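Long-range contacts in adenosine deaminase 1 (Arthrobacter aurescens, PDB 3RYS), which probably deaminates adenine hydrolytically to hypoxanthine for purine salvage, using one bound zinc ion: residues D78-T83 and A122-T127; I139-R144 and G169-E174; D258-H263 and V297-F302; L310-I315 and V327-V332. One frame throughout, in Å; residues are numbered along the deposited sequence.

Contact 1 (D78-T83 and A122-T127)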
loop_
_atom_site.group_PDB
_atom_site.type_symbol
_atom_site.label_atom_id
_atom_site.label_comp_id
_atom_site.label_asym_id
_atom_site.label_seq_id
_atom_site.Cartn_x
_atom_site.Cartn_y
_atom_site.Cartn_z
ATOM N N ASP A 78 11.567 -16.941 3.552
ATOM C CA ASP A 78 10.305 -16.743 2.844
ATOM C C ASP A 78 9.927 -15.265 2.738
ATOM O O ASP A 78 9.541 -14.788 1.669
ATOM C CB ASP A 78 9.186 -17.529 3.527
ATOM C CG ASP A 78 9.399 -19.029 3.445
ATOM O OD1 ASP A 78 10.073 -19.480 2.495
ATOM O OD2 ASP A 78 8.891 -19.755 4.327
ATOM N N PHE A 79 10.043 -14.543 3.848
ATOM C CA PHE A 79 9.709 -13.125 3.869
ATOM C C PHE A 79 10.692 -12.300 3.044
ATOM O O PHE A 79 10.293 -11.408 2.295
ATOM C CB PHE A 79 9.625 -12.611 5.309
ATOM C CG PHE A 79 8.423 -13.118 6.056
ATOM C CD1 PHE A 79 7.189 -12.488 5.925
ATOM C CD2 PHE A 79 8.517 -14.229 6.877
ATOM C CE1 PHE A 79 6.073 -12.958 6.605
ATOM C CE2 PHE A 79 7.406 -14.704 7.560
ATOM C CZ PHE A 79 6.182 -14.065 7.425
ATOM N N THR A 80 11.978 -12.612 3.180
ATOM C CA THR A 80 13.021 -11.953 2.404
ATOM C C THR A 80 12.784 -12.117 0.907
ATOM O O THR A 80 12.760 -11.139 0.162
ATOM C CB THR A 80 14.407 -12.522 2.745
ATOM O OG1 THR A 80 14.770 -12.130 4.075
ATOM C CG2 THR A 80 15.448 -12.014 1.765
ATOM N N ASP A 81 12.619 -13.364 0.476
ATOM C CA ASP A 81 12.329 -13.672 -0.918
ATOM C C ASP A 81 11.150 -12.860 -1.451
ATOM O O ASP A 81 11.223 -12.297 -2.540
ATOM C CB ASP A 81 12.051 -15.167 -1.088
ATOM C CG ASP A 81 13.315 -16.004 -1.046
ATOM O OD1 ASP A 81 14.416 -15.419 -1.092
ATOM O OD2 ASP A 81 13.206 -17.246 -0.978
ATOM N N MET A 82 10.067 -12.800 -0.682
ATOM C CA MET A 82 8.863 -12.103 -1.124
ATOM C C MET A 82 9.118 -10.617 -1.296
ATOM O O MET A 82 8.645 -10.001 -2.256
ATOM C CB MET A 82 7.721 -12.308 -0.129
ATOM C CG MET A 82 6.582 -11.318 -0.288
ATOM S SD MET A 82 5.310 -11.544 0.970
ATOM C CE MET A 82 6.229 -11.146 2.450
ATOM N N THR A 83 9.871 -10.052 -0.356
ATOM C CA THR A 83 10.153 -8.627 -0.344
ATOM C C THR A 83 11.058 -8.254 -1.515
ATOM O O THR A 83 10.857 -7.228 -2.166
ATOM C CB THR A 83 10.815 -8.204 0.977
ATOM O OG1 THR A 83 10.055 -8.709 2.082
ATOM C CG2 THR A 83 10.906 -6.685 1.071
ATOM N N ALA A 122 12.791 -6.845 6.826
ATOM C CA ALA A 122 13.825 -5.854 7.105
ATOM C C ALA A 122 15.136 -6.181 6.404
ATOM O O ALA A 122 15.775 -5.303 5.820
ATOM C CB ALA A 122 14.045 -5.728 8.606
ATOM N N ASN A 123 15.538 -7.445 6.474
ATOM C CA ASN A 123 16.778 -7.886 5.849
ATOM C C ASN A 123 16.778 -7.611 4.353
ATOM O O ASN A 123 17.814 -7.281 3.773
ATOM C CB ASN A 123 17.033 -9.370 6.129
ATOM C CG ASN A 123 17.359 -9.643 7.596
ATOM O OD1 ASN A 123 17.749 -8.737 8.337
ATOM N ND2 ASN A 123 17.198 -10.896 8.019
ATOM N N ALA A 124 15.611 -7.739 3.732
ATOM C CA ALA A 124 15.468 -7.400 2.324
ATOM C C ALA A 124 15.504 -5.888 2.122
ATOM O O ALA A 124 16.037 -5.404 1.127
ATOM C CB ALA A 124 14.190 -7.985 1.757
ATOM N N LEU A 125 14.952 -5.149 3.079
ATOM C CA LEU A 125 14.846 -3.694 2.967
ATOM C C LEU A 125 16.164 -2.981 3.223
ATOM O O LEU A 125 16.480 -1.986 2.568
ATOM C CB LEU A 125 13.793 -3.152 3.937
ATOM C CG LEU A 125 12.364 -3.657 3.751
ATOM C CD1 LEU A 125 11.455 -2.983 4.752
ATOM C CD2 LEU A 125 11.886 -3.408 2.328
ATOM N N ALA A 126 16.922 -3.489 4.190
ATOM C CA ALA A 126 18.185 -2.878 4.600
ATOM C C ALA A 126 19.194 -2.829 3.458
ATOM O O ALA A 126 20.251 -2.210 3.568
ATOM C CB ALA A 126 18.771 -3.631 5.789
ATOM N N THR A 127 18.849 -3.479 2.355
ATOM C CA THR A 127 19.761 -3.643 1.240
ATOM C C THR A 127 19.078 -3.199 -0.056
ATOM O O THR A 127 19.582 -3.434 -1.155
ATOM C CB THR A 127 20.191 -5.123 1.131
ATOM O OG1 THR A 127 21.436 -5.225 0.432
ATOM C CG2 THR A 127 19.120 -5.945 0.419
#
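T83, the residue of 78-83 that presses closest on A124, is tied from behind to a flat group, the peptide carbonyl of F79. T83 N and T83 OG1 reach F79 O from opposite faces of that carbonyl plane, the hydroxyl as donor at 2.7 Å from OG1 to F79 O and standing 36° out of the plane. With OG1 beside its own backbone N (chi1 -50°), T83 returns its polar branch to the helix, and its methyl CG2, anti to that N, is left for the neighbouring helix. Threonine suits the place because it can do both. The F79 ring leads away from 122-127 and meets H107 edge-to-face.

Between 78-83 and 122-127 themselves no hydrogen bond forms, and the touching is mostly methyl against methyl. A124 CB lies 3.5 Å from T83 CB, and L125 CD2 comes to 3.6 Å from T83 CG2, the two side chains meeting at about a right angle. One turn earlier, T80 O sits 3.8 Å from A124 CB. The T80 CA and A124 CA atoms are only 5.2 Å apart, an approach that the small alanine permits. T80 OG1 brushes N123 CB at 4.1 Å, but its hydroxyl is bonded to G120 O, so this buried polar atom is satisfied by the partner helix itself.

The contact thus joins helix 76-92 to helix 114-125, two neighbours in the TIM-barrel fold of the adenosine deaminase family. T83 also touches I22 in a loop, while L125 of helix 114-125 leans on T136 and L138 of strand 135-143.

Contact 2 (I139-R144 and G169-E174). With ADE (adenine), chain D.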
loop_
_atom_site.group_PDB
_atom_site.type_symbol
_atom_site.label_atom_id
_atom_site.label_comp_id
_atom_site.label_asym_id
_atom_site.label_seq_id
_atom_site.Cartn_x
_atom_site.Cartn_y
_atom_site.Cartn_z
ATOM N N ILE A 139 6.313 -0.201 7.384
ATOM C CA ILE A 139 5.144 0.197 8.150
ATOM C C ILE A 139 4.388 -1.023 8.643
ATOM O O ILE A 139 3.928 -1.841 7.849
ATOM C CB ILE A 139 4.203 1.075 7.315
ATOM C CG1 ILE A 139 4.812 2.463 7.135
ATOM C CG2 ILE A 139 2.833 1.192 7.977
ATOM C CD1 ILE A 139 3.870 3.443 6.484
ATOM N N ALA A 140 4.273 -1.152 9.959
ATOM C CA ALA A 140 3.490 -2.232 10.543
ATOM C C ALA A 140 2.017 -1.849 10.533
ATOM O O ALA A 140 1.620 -0.854 11.148
ATOM C CB ALA A 140 3.959 -2.528 11.954
ATOM N N ALA A 141 1.215 -2.627 9.811
ATOM C CA ALA A 141 -0.222 -2.384 9.736
ATOM C C ALA A 141 -0.994 -3.359 10.619
ATOM O O ALA A 141 -0.635 -4.532 10.737
ATOM C CB ALA A 141 -0.707 -2.463 8.301
ATOM N N PHE A 142 -2.064 -2.862 11.232
ATOM C CA PHE A 142 -2.841 -3.650 12.178
ATOM C C PHE A 142 -4.209 -4.036 11.622
ATOM O O PHE A 142 -4.843 -3.260 10.917
ATOM C CB PHE A 142 -2.950 -2.900 13.507
ATOM C CG PHE A 142 -1.622 -2.719 14.199
ATOM C CD1 PHE A 142 -1.205 -3.612 15.174
ATOM C CD2 PHE A 142 -0.779 -1.672 13.855
ATOM C CE1 PHE A 142 0.021 -3.457 15.802
ATOM C CE2 PHE A 142 0.450 -1.516 14.481
ATOM C CZ PHE A 142 0.848 -2.411 15.453
ATOM N N LEU A 143 -4.649 -5.252 11.928
ATOM C CA LEU A 143 -5.914 -5.765 11.408
ATOM C C LEU A 143 -7.094 -5.206 12.190
ATOM O O LEU A 143 -7.338 -5.597 13.330
ATOM C CB LEU A 143 -5.924 -7.292 11.452
ATOM C CG LEU A 143 -4.673 -7.935 10.844
ATOM C CD1 LEU A 143 -4.742 -9.457 10.919
ATOM C CD2 LEU A 143 -4.472 -7.472 9.408
ATOM N N ARG A 144 -7.833 -4.299 11.566
ATOM C CA ARG A 144 -8.893 -3.572 12.254
ATOM C C ARG A 144 -10.035 -4.467 12.729
ATOM O O ARG A 144 -10.831 -4.055 13.570
ATOM C CB ARG A 144 -9.433 -2.446 11.370
ATOM C CG ARG A 144 -10.130 -2.921 10.107
ATOM C CD ARG A 144 -10.263 -1.785 9.116
ATOM N NE ARG A 144 -10.726 -0.565 9.770
ATOM C CZ ARG A 144 -10.613 0.652 9.252
ATOM N NH1 ARG A 144 -10.045 0.820 8.066
ATOM N NH2 ARG A 144 -11.060 1.705 9.920
ATOM N N GLY A 169 0.137 1.426 10.549
ATOM C CA GLY A 169 -0.954 1.476 9.596
ATOM C C GLY A 169 -2.184 0.769 10.117
ATOM O O GLY A 169 -2.166 0.188 11.197
ATOM N N LEU A 170 -3.257 0.811 9.338
ATOM C CA LEU A 170 -4.523 0.230 9.753
ATOM C C LEU A 170 -5.270 -0.269 8.519
ATOM O O LEU A 170 -5.668 0.519 7.668
ATOM C CB LEU A 170 -5.344 1.284 10.510
ATOM C CG LEU A 170 -6.499 0.914 11.452
ATOM C CD1 LEU A 170 -7.809 0.807 10.696
ATOM C CD2 LEU A 170 -6.216 -0.359 12.247
ATOM N N ASP A 171 -5.445 -1.582 8.412
ATOM C CA ASP A 171 -6.142 -2.150 7.265
ATOM C C ASP A 171 -7.073 -3.305 7.644
ATOM O O ASP A 171 -7.523 -3.395 8.787
ATOM C CB ASP A 171 -5.150 -2.567 6.168
ATOM C CG ASP A 171 -4.158 -3.618 6.636
ATOM O OD1 ASP A 171 -4.282 -4.100 7.779
ATOM O OD2 ASP A 171 -3.251 -3.969 5.851
ATOM N N SER A 172 -7.346 -4.178 6.674
ATOM C CA SER A 172 -8.332 -5.250 6.812
ATOM C C SER A 172 -9.772 -4.716 6.715
ATOM O O SER A 172 -9.983 -3.554 6.352
ATOM C CB SER A 172 -8.117 -6.041 8.103
ATOM O OG SER A 172 -8.780 -7.290 8.033
ATOM N N ALA A 173 -10.751 -5.562 7.037
ATOM C CA ALA A 173 -12.171 -5.240 6.833
ATOM C C ALA A 173 -12.608 -3.911 7.464
ATOM O O ALA A 173 -12.686 -3.789 8.684
ATOM C CB ALA A 173 -13.048 -6.383 7.329
ATOM N N GLU A 174 -12.915 -2.926 6.624
ATOM C CA GLU A 174 -13.190 -1.574 7.108
ATOM C C GLU A 174 -14.579 -1.387 7.723
ATOM O O GLU A 174 -14.707 -0.925 8.857
ATOM C CB GLU A 174 -12.977 -0.541 6.000
ATOM C CG GLU A 174 -13.195 0.889 6.483
ATOM C CD GLU A 174 -12.895 1.931 5.421
ATOM O OE1 GLU A 174 -12.732 1.557 4.239
ATOM O OE2 GLU A 174 -12.826 3.128 5.769
HETATM N N9 ADE D . -5.436 -5.443 3.357
HETATM C C8 ADE D . -4.602 -5.506 2.272
HETATM N N7 ADE D . -4.913 -4.672 1.302
HETATM C C5 ADE D . -6.037 -4.019 1.789
HETATM C C6 ADE D . -6.859 -3.010 1.240
HETATM N N6 ADE D . -6.652 -2.477 0.031
HETATM N N1 ADE D . -7.900 -2.575 1.985
HETATM C C2 ADE D . -8.101 -3.118 3.195
HETATM N N3 ADE D . -7.400 -4.068 3.819
HETATM C C4 ADE D . -6.373 -4.480 3.053
HETATM O O HOH W 1 -8.912 -1.099 6.047
#
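A140 O takes the amide of G169 at 2.8 Å from G169 N, opening a run of four backbone bonds between parallel strands. G169 O in turn accepts F142 N at 3.1 Å, F142 O accepts D171 N, and D171 O accepts R144 N in the straightest of the four (N-H...O 168°). Glycine suits the start of the run: G169 CA lies 3.9 Å from A141 CA, and both residues are small. Amides turned the other way find partners elsewhere, L143 N at Q105 OE1.

Strands 135-143 and 167-171, with helix 148-160 between them, form a beta-alpha-beta unit of the TIM barrel. F142 points toward that helix and touches A151 and L155, whereas A141, L143 and D171 share the other face. As usual in this fold, the active site lies at the carboxy ends of the strands. There S172 N donates to adenine N3 at 2.9 Å, D171 CB sits beside the same nitrogen, and the D171 side chain is about 5 Å from the zinc ion. S172 OG is held by Y67.

The buried guanidinium of R144 is well supplied: NH1 gives hydrogen bonds to H199 O and to a water, 3.0 Å from NH1, that donates to S172 O, while NH2 reaches N177 O. E174 CG lies over one guanidinium face, offset toward its rim. The E174 carboxylate makes no salt bridge with R144, its OE2 being 4.3 Å from NH1 and well out of the guanidinium plane. Backbone amides satisfy it instead, OE2 taking G201 N and OE1 both E203 N and G204 N.

Contact 3 (D258-H263 and V297-F302)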
loop_
_atom_site.group_PDB
_atom_site.type_symbol
_atom_site.label_atom_id
_atom_site.label_comp_id
_atom_site.label_asym_id
_atom_site.label_seq_id
_atom_site.Cartn_x
_atom_site.Cartn_y
_atom_site.Cartn_z
ATOM N N ASP A 258 -16.999 0.573 -10.435
ATOM C CA ASP A 258 -17.489 -0.381 -11.424
ATOM C C ASP A 258 -16.443 -0.663 -12.494
ATOM O O ASP A 258 -15.962 -1.788 -12.623
ATOM C CB ASP A 258 -18.782 0.121 -12.063
ATOM C CG ASP A 258 -19.381 -0.882 -13.027
ATOM O OD1 ASP A 258 -20.265 -0.491 -13.821
ATOM O OD2 ASP A 258 -18.965 -2.061 -12.994
ATOM N N LYS A 259 -16.104 0.363 -13.265
ATOM C CA LYS A 259 -15.062 0.260 -14.278
ATOM C C LYS A 259 -14.013 1.335 -14.044
ATOM O O LYS A 259 -14.291 2.368 -13.433
ATOM C CB LYS A 259 -15.654 0.408 -15.679
ATOM C CG LYS A 259 -16.550 -0.748 -16.099
ATOM C CD LYS A 259 -17.564 -0.313 -17.146
ATOM C CE LYS A 259 -16.891 0.148 -18.429
ATOM N NZ LYS A 259 -17.865 0.811 -19.345
ATOM N N LEU A 260 -12.802 1.096 -14.528
ATOM C CA LEU A 260 -11.751 2.088 -14.396
ATOM C C LEU A 260 -12.196 3.416 -15.011
ATOM O O LEU A 260 -11.792 4.485 -14.559
ATOM C CB LEU A 260 -10.459 1.601 -15.049
ATOM C CG LEU A 260 -9.283 2.558 -14.867
ATOM C CD1 LEU A 260 -9.044 2.808 -13.386
ATOM C CD2 LEU A 260 -8.027 2.024 -15.538
ATOM N N ALA A 261 -13.039 3.346 -16.036
ATOM C CA ALA A 261 -13.509 4.552 -16.709
ATOM C C ALA A 261 -14.363 5.401 -15.773
ATOM O O ALA A 261 -14.614 6.580 -16.034
ATOM C CB ALA A 261 -14.282 4.195 -17.970
ATOM N N ASP A 262 -14.790 4.800 -14.669
ATOM C CA ASP A 262 -15.657 5.476 -13.715
ATOM C C ASP A 262 -14.901 5.990 -12.493
ATOM O O ASP A 262 -15.514 6.489 -11.552
ATOM C CB ASP A 262 -16.776 4.530 -13.264
ATOM C CG ASP A 262 -17.604 4.011 -14.425
ATOM O OD1 ASP A 262 -18.023 4.834 -15.272
ATOM O OD2 ASP A 262 -17.834 2.782 -14.492
ATOM N N HIS A 263 -13.576 5.875 -12.499
ATOM C CA HIS A 263 -12.800 6.220 -11.310
ATOM C C HIS A 263 -12.693 7.728 -11.071
ATOM O O HIS A 263 -12.462 8.492 -12.007
ATOM C CB HIS A 263 -11.411 5.595 -11.358
ATOM C CG HIS A 263 -10.790 5.428 -10.009
ATOM N ND1 HIS A 263 -10.232 6.479 -9.311
ATOM C CD2 HIS A 263 -10.652 4.337 -9.219
ATOM C CE1 HIS A 263 -9.774 6.039 -8.153
ATOM N NE2 HIS A 263 -10.017 4.743 -8.073
ATOM N N VAL A 297 -3.615 6.288 -18.263
ATOM C CA VAL A 297 -3.339 6.925 -19.538
ATOM C C VAL A 297 -4.253 6.346 -20.599
ATOM O O VAL A 297 -4.957 7.072 -21.297
ATOM C CB VAL A 297 -1.888 6.676 -19.987
ATOM C CG1 VAL A 297 -1.669 7.223 -21.395
ATOM C CG2 VAL A 297 -0.901 7.287 -18.992
ATOM N N LYS A 298 -4.233 5.023 -20.708
ATOM C CA LYS A 298 -4.982 4.316 -21.738
ATOM C C LYS A 298 -6.490 4.558 -21.625
ATOM O O LYS A 298 -7.153 4.822 -22.631
ATOM C CB LYS A 298 -4.642 2.818 -21.694
ATOM C CG LYS A 298 -5.621 1.883 -22.404
ATOM C CD LYS A 298 -5.167 0.424 -22.248
ATOM C CE LYS A 298 -6.320 -0.578 -22.389
ATOM N NZ LYS A 298 -6.842 -0.679 -23.783
ATOM N N VAL A 299 -7.020 4.497 -20.404
ATOM C CA VAL A 299 -8.466 4.565 -20.197
ATOM C C VAL A 299 -8.985 5.961 -19.820
ATOM O O VAL A 299 -10.050 6.376 -20.281
ATOM C CB VAL A 299 -8.936 3.542 -19.133
ATOM C CG1 VAL A 299 -10.445 3.613 -18.948
ATOM C CG2 VAL A 299 -8.509 2.132 -19.516
ATOM N N LEU A 300 -8.242 6.681 -18.986
ATOM C CA LEU A 300 -8.699 7.981 -18.499
ATOM C C LEU A 300 -7.952 9.154 -19.133
ATOM O O LEU A 300 -8.134 10.307 -18.732
ATOM C CB LEU A 300 -8.612 8.047 -16.973
ATOM C CG LEU A 300 -9.670 7.232 -16.223
ATOM C CD1 LEU A 300 -9.376 7.165 -14.731
ATOM C CD2 LEU A 300 -11.051 7.812 -16.473
ATOM N N GLU A 301 -7.110 8.844 -20.118
ATOM C CA GLU A 301 -6.426 9.850 -20.933
ATOM C C GLU A 301 -5.566 10.830 -20.139
ATOM O O GLU A 301 -5.484 12.010 -20.475
ATOM C CB GLU A 301 -7.430 10.618 -21.787
ATOM C CG GLU A 301 -8.595 9.775 -22.269
ATOM C CD GLU A 301 -9.327 10.426 -23.417
ATOM O OE1 GLU A 301 -8.642 10.868 -24.361
ATOM O OE2 GLU A 301 -10.574 10.501 -23.381
ATOM N N PHE A 302 -4.924 10.332 -19.092
ATOM C CA PHE A 302 -3.983 11.131 -18.328
ATOM C C PHE A 302 -2.810 11.573 -19.193
ATOM O O PHE A 302 -2.204 10.761 -19.892
ATOM C CB PHE A 302 -3.479 10.338 -17.124
ATOM C CG PHE A 302 -4.396 10.399 -15.947
ATOM C CD1 PHE A 302 -5.687 9.911 -16.035
ATOM C CD2 PHE A 302 -3.977 10.959 -14.756
ATOM C CE1 PHE A 302 -6.541 9.976 -14.951
ATOM C CE2 PHE A 302 -4.826 11.027 -13.671
ATOM C CZ PHE A 302 -6.107 10.534 -13.768
#
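L300, V299 and L260 give up the most surface where a short 3-10 turn, 260-262, rests against the last turn of helix 289-300. This is a peripheral contact of the TIM-barrel fold, joining the loop ahead of helix 265-270 to a helix end.

L300 contributes the largest share. Its CG lies beside the backbone N, anti to the carbonyl carbon (chi1 -73°); the two methyls meet the peptide oxygens of the turn: L300 CD1 approaches L260 O to 3.6 Å, and L300 CD2 is 3.8 Å from A261 O. CD1 also touches H263 CB. A branched leucine fits here because one side chain can reach several neighbours of the turn; it touches P266 of helix 265-270 as well.

V299 points at the turn and divides its branches. V299 CG1 lies 3.9 Å from A261 CA, over the backbone, and CB and CG2 meet the end of L260. L260 points toward the helix, with CG anti to its backbone N (chi1 -176°), and its CD2 lies 4.0 Å from V299 CB, the two side chains crossing obliquely; L260 also touches Q295 one turn back. A261, with only a methyl group, lets V299 come close to the main chain.

No hydrogen bond spans the contact; several polar groups of the loop have partners elsewhere. H263 is turned away at its end, where ND1 caps L265 N at the start of helix 265-270 and NE2 bonds to N251. D262 OD2 accepts the amide of K259 at 3.2 Å from K259 N, on the anti side of the carboxylate and 20° out of its plane.

Contact 4 (L310-I315 and V327-V332)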
loop_
_atom_site.group_PDB
_atom_site.type_symbol
_atom_site.label_atom_id
_atom_site.label_comp_id
_atom_site.label_asym_id
_atom_site.label_seq_id
_atom_site.Cartn_x
_atom_site.Cartn_y
_atom_site.Cartn_z
ATOM N N LEU A 310 1.020 13.573 -10.382
ATOM C CA LEU A 310 0.758 12.416 -9.526
ATOM C C LEU A 310 2.047 11.877 -8.914
ATOM O O LEU A 310 2.100 11.564 -7.722
ATOM C CB LEU A 310 0.068 11.310 -10.325
ATOM C CG LEU A 310 -1.348 11.625 -10.800
ATOM C CD1 LEU A 310 -1.863 10.529 -11.714
ATOM C CD2 LEU A 310 -2.279 11.823 -9.612
ATOM N N ALA A 311 3.078 11.769 -9.746
ATOM C CA ALA A 311 4.394 11.319 -9.312
ATOM C C ALA A 311 4.962 12.218 -8.218
ATOM O O ALA A 311 5.406 11.734 -7.172
ATOM C CB ALA A 311 5.349 11.271 -10.498
ATOM N N ALA A 312 4.954 13.526 -8.463
ATOM C CA ALA A 312 5.538 14.476 -7.523
ATOM C C ALA A 312 4.759 14.520 -6.209
ATOM O O ALA A 312 5.342 14.708 -5.142
ATOM C CB ALA A 312 5.644 15.864 -8.147
ATOM N N ASN A 313 3.443 14.348 -6.289
ATOM C CA ASN A 313 2.638 14.207 -5.085
ATOM C C ASN A 313 3.178 13.069 -4.228
ATOM O O ASN A 313 3.467 13.248 -3.047
ATOM C CB ASN A 313 1.174 13.931 -5.434
ATOM C CG ASN A 313 0.439 15.170 -5.904
ATOM O OD1 ASN A 313 -0.736 15.105 -6.271
ATOM N ND2 ASN A 313 1.124 16.308 -5.892
ATOM N N SER A 314 3.320 11.896 -4.838
ATOM C CA SER A 314 3.768 10.713 -4.119
ATOM C C SER A 314 5.110 10.949 -3.426
ATOM O O SER A 314 5.391 10.358 -2.380
ATOM C CB SER A 314 3.875 9.518 -5.064
ATOM O OG SER A 314 5.136 9.499 -5.707
ATOM N N ILE A 315 5.936 11.813 -4.008
ATOM C CA ILE A 315 7.239 12.101 -3.424
ATOM C C ILE A 315 7.108 13.102 -2.285
ATOM O O ILE A 315 7.679 12.905 -1.212
ATOM C CB ILE A 315 8.246 12.618 -4.472
ATOM C CG1 ILE A 315 8.446 11.572 -5.571
ATOM C CG2 ILE A 315 9.572 12.954 -3.812
ATOM C CD1 ILE A 315 9.333 12.027 -6.701
ATOM N N VAL A 327 16.056 15.025 -4.972
ATOM C CA VAL A 327 16.649 14.342 -6.117
ATOM C C VAL A 327 15.599 13.574 -6.923
ATOM O O VAL A 327 15.671 13.516 -8.151
ATOM C CB VAL A 327 17.816 13.403 -5.709
ATOM C CG1 VAL A 327 18.860 14.167 -4.905
ATOM C CG2 VAL A 327 17.302 12.204 -4.932
ATOM N N LEU A 328 14.620 13.000 -6.232
ATOM C CA LEU A 328 13.528 12.294 -6.899
ATOM C C LEU A 328 12.605 13.275 -7.619
ATOM O O LEU A 328 12.172 13.024 -8.742
ATOM C CB LEU A 328 12.738 11.444 -5.902
ATOM C CG LEU A 328 13.204 10.003 -5.684
ATOM C CD1 LEU A 328 14.719 9.879 -5.735
ATOM C CD2 LEU A 328 12.655 9.454 -4.372
ATOM N N LEU A 329 12.305 14.393 -6.967
ATOM C CA LEU A 329 11.530 15.452 -7.600
ATOM C C LEU A 329 12.194 15.932 -8.888
ATOM O O LEU A 329 11.522 16.172 -9.891
ATOM C CB LEU A 329 11.329 16.622 -6.636
ATOM C CG LEU A 329 9.926 16.805 -6.044
ATOM C CD1 LEU A 329 9.061 15.568 -6.223
ATOM C CD2 LEU A 329 10.010 17.215 -4.578
ATOM N N ASP A 330 13.517 16.065 -8.860
ATOM C CA ASP A 330 14.255 16.510 -10.036
ATOM C C ASP A 330 14.187 15.474 -11.150
ATOM O O ASP A 330 14.307 15.803 -12.329
ATOM C CB ASP A 330 15.712 16.820 -9.682
ATOM C CG ASP A 330 15.876 18.185 -9.038
ATOM O OD1 ASP A 330 14.969 19.033 -9.196
ATOM O OD2 ASP A 330 16.913 18.414 -8.376
ATOM N N GLU A 331 14.038 14.250 -10.756
ATOM C CA GLU A 331 13.879 13.153 -11.619
ATOM C C GLU A 331 12.574 13.178 -12.340
ATOM O O GLU A 331 12.539 12.785 -13.447
ATOM C CB GLU A 331 14.034 11.894 -10.816
ATOM C CG GLU A 331 15.296 11.211 -11.060
ATOM C CD GLU A 331 15.574 10.106 -10.119
ATOM O OE1 GLU A 331 16.595 10.130 -9.464
ATOM O OE2 GLU A 331 14.809 9.188 -10.063
ATOM N N VAL A 332 11.513 13.644 -11.714
ATOM C CA VAL A 332 10.259 13.697 -12.389
ATOM C C VAL A 332 10.180 14.833 -13.350
ATOM O O VAL A 332 9.601 14.688 -14.402
ATOM C CB VAL A 332 9.000 13.542 -11.479
ATOM C CG1 VAL A 332 9.280 13.562 -10.121
ATOM C CG2 VAL A 332 7.942 14.458 -11.822
#
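A312 and L329 mark the point of nearest backbone approach, 6.1 Å between their CA atoms, of two helices running antiparallel. The short axes of 310-315 and 327-332 are 9.6 Å apart and point 178° from each other, so the segments lie almost exactly alongside, as the arms of a helical hairpin.

I315 is the main filler of the groove. Its CD1 reaches L328 CB at 3.5 Å and V332 CG1 at 3.7 Å, while its CB meets L329 CD1, the two side chains sliding past each other in opposite directions. L329 CD1 reaches on to A312, lying 3.9 Å from A312 CB. A311 CB faces V332 CG2 more loosely. A311 and A312 keep the helix surface low where V332 and L329 come in, and the longer I315, about a turn on, reaches across to the other helix.

S314 turns its polar end off this interface: OG donates to A311 O and accepts A16 N of strand 15-17. Every contact between the two segments is therefore carbon to carbon; no directional bond between them sets their alignment, so the contact itself relies on shape and, presumably, on the exclusion of water.

Read from the N terminus, the four contacts come strictly in series: none nests within another or crosses it. Contact 1 closes a loop of 38 residues that carries strand 95-102, bringing helix 114-125 back to helix 76-92. Contact 2 next closes the 24-residue path through helix 148-160, setting two strands side by side at the adenine pocket; its nearest atoms are about 6 Å from contact 1. Contact 3 closes 33 residues, bringing the end of helix 289-300 to the loop before helix 265-270, and contact 4, the shortest closure at 11, folds the C-terminal helices together. These last two touch, F302 CE2 lying 3.6 Å from L310 CD1. Contacts 1 and 3 lie on opposite sides of the chain's centre, as do contacts 2 and 4.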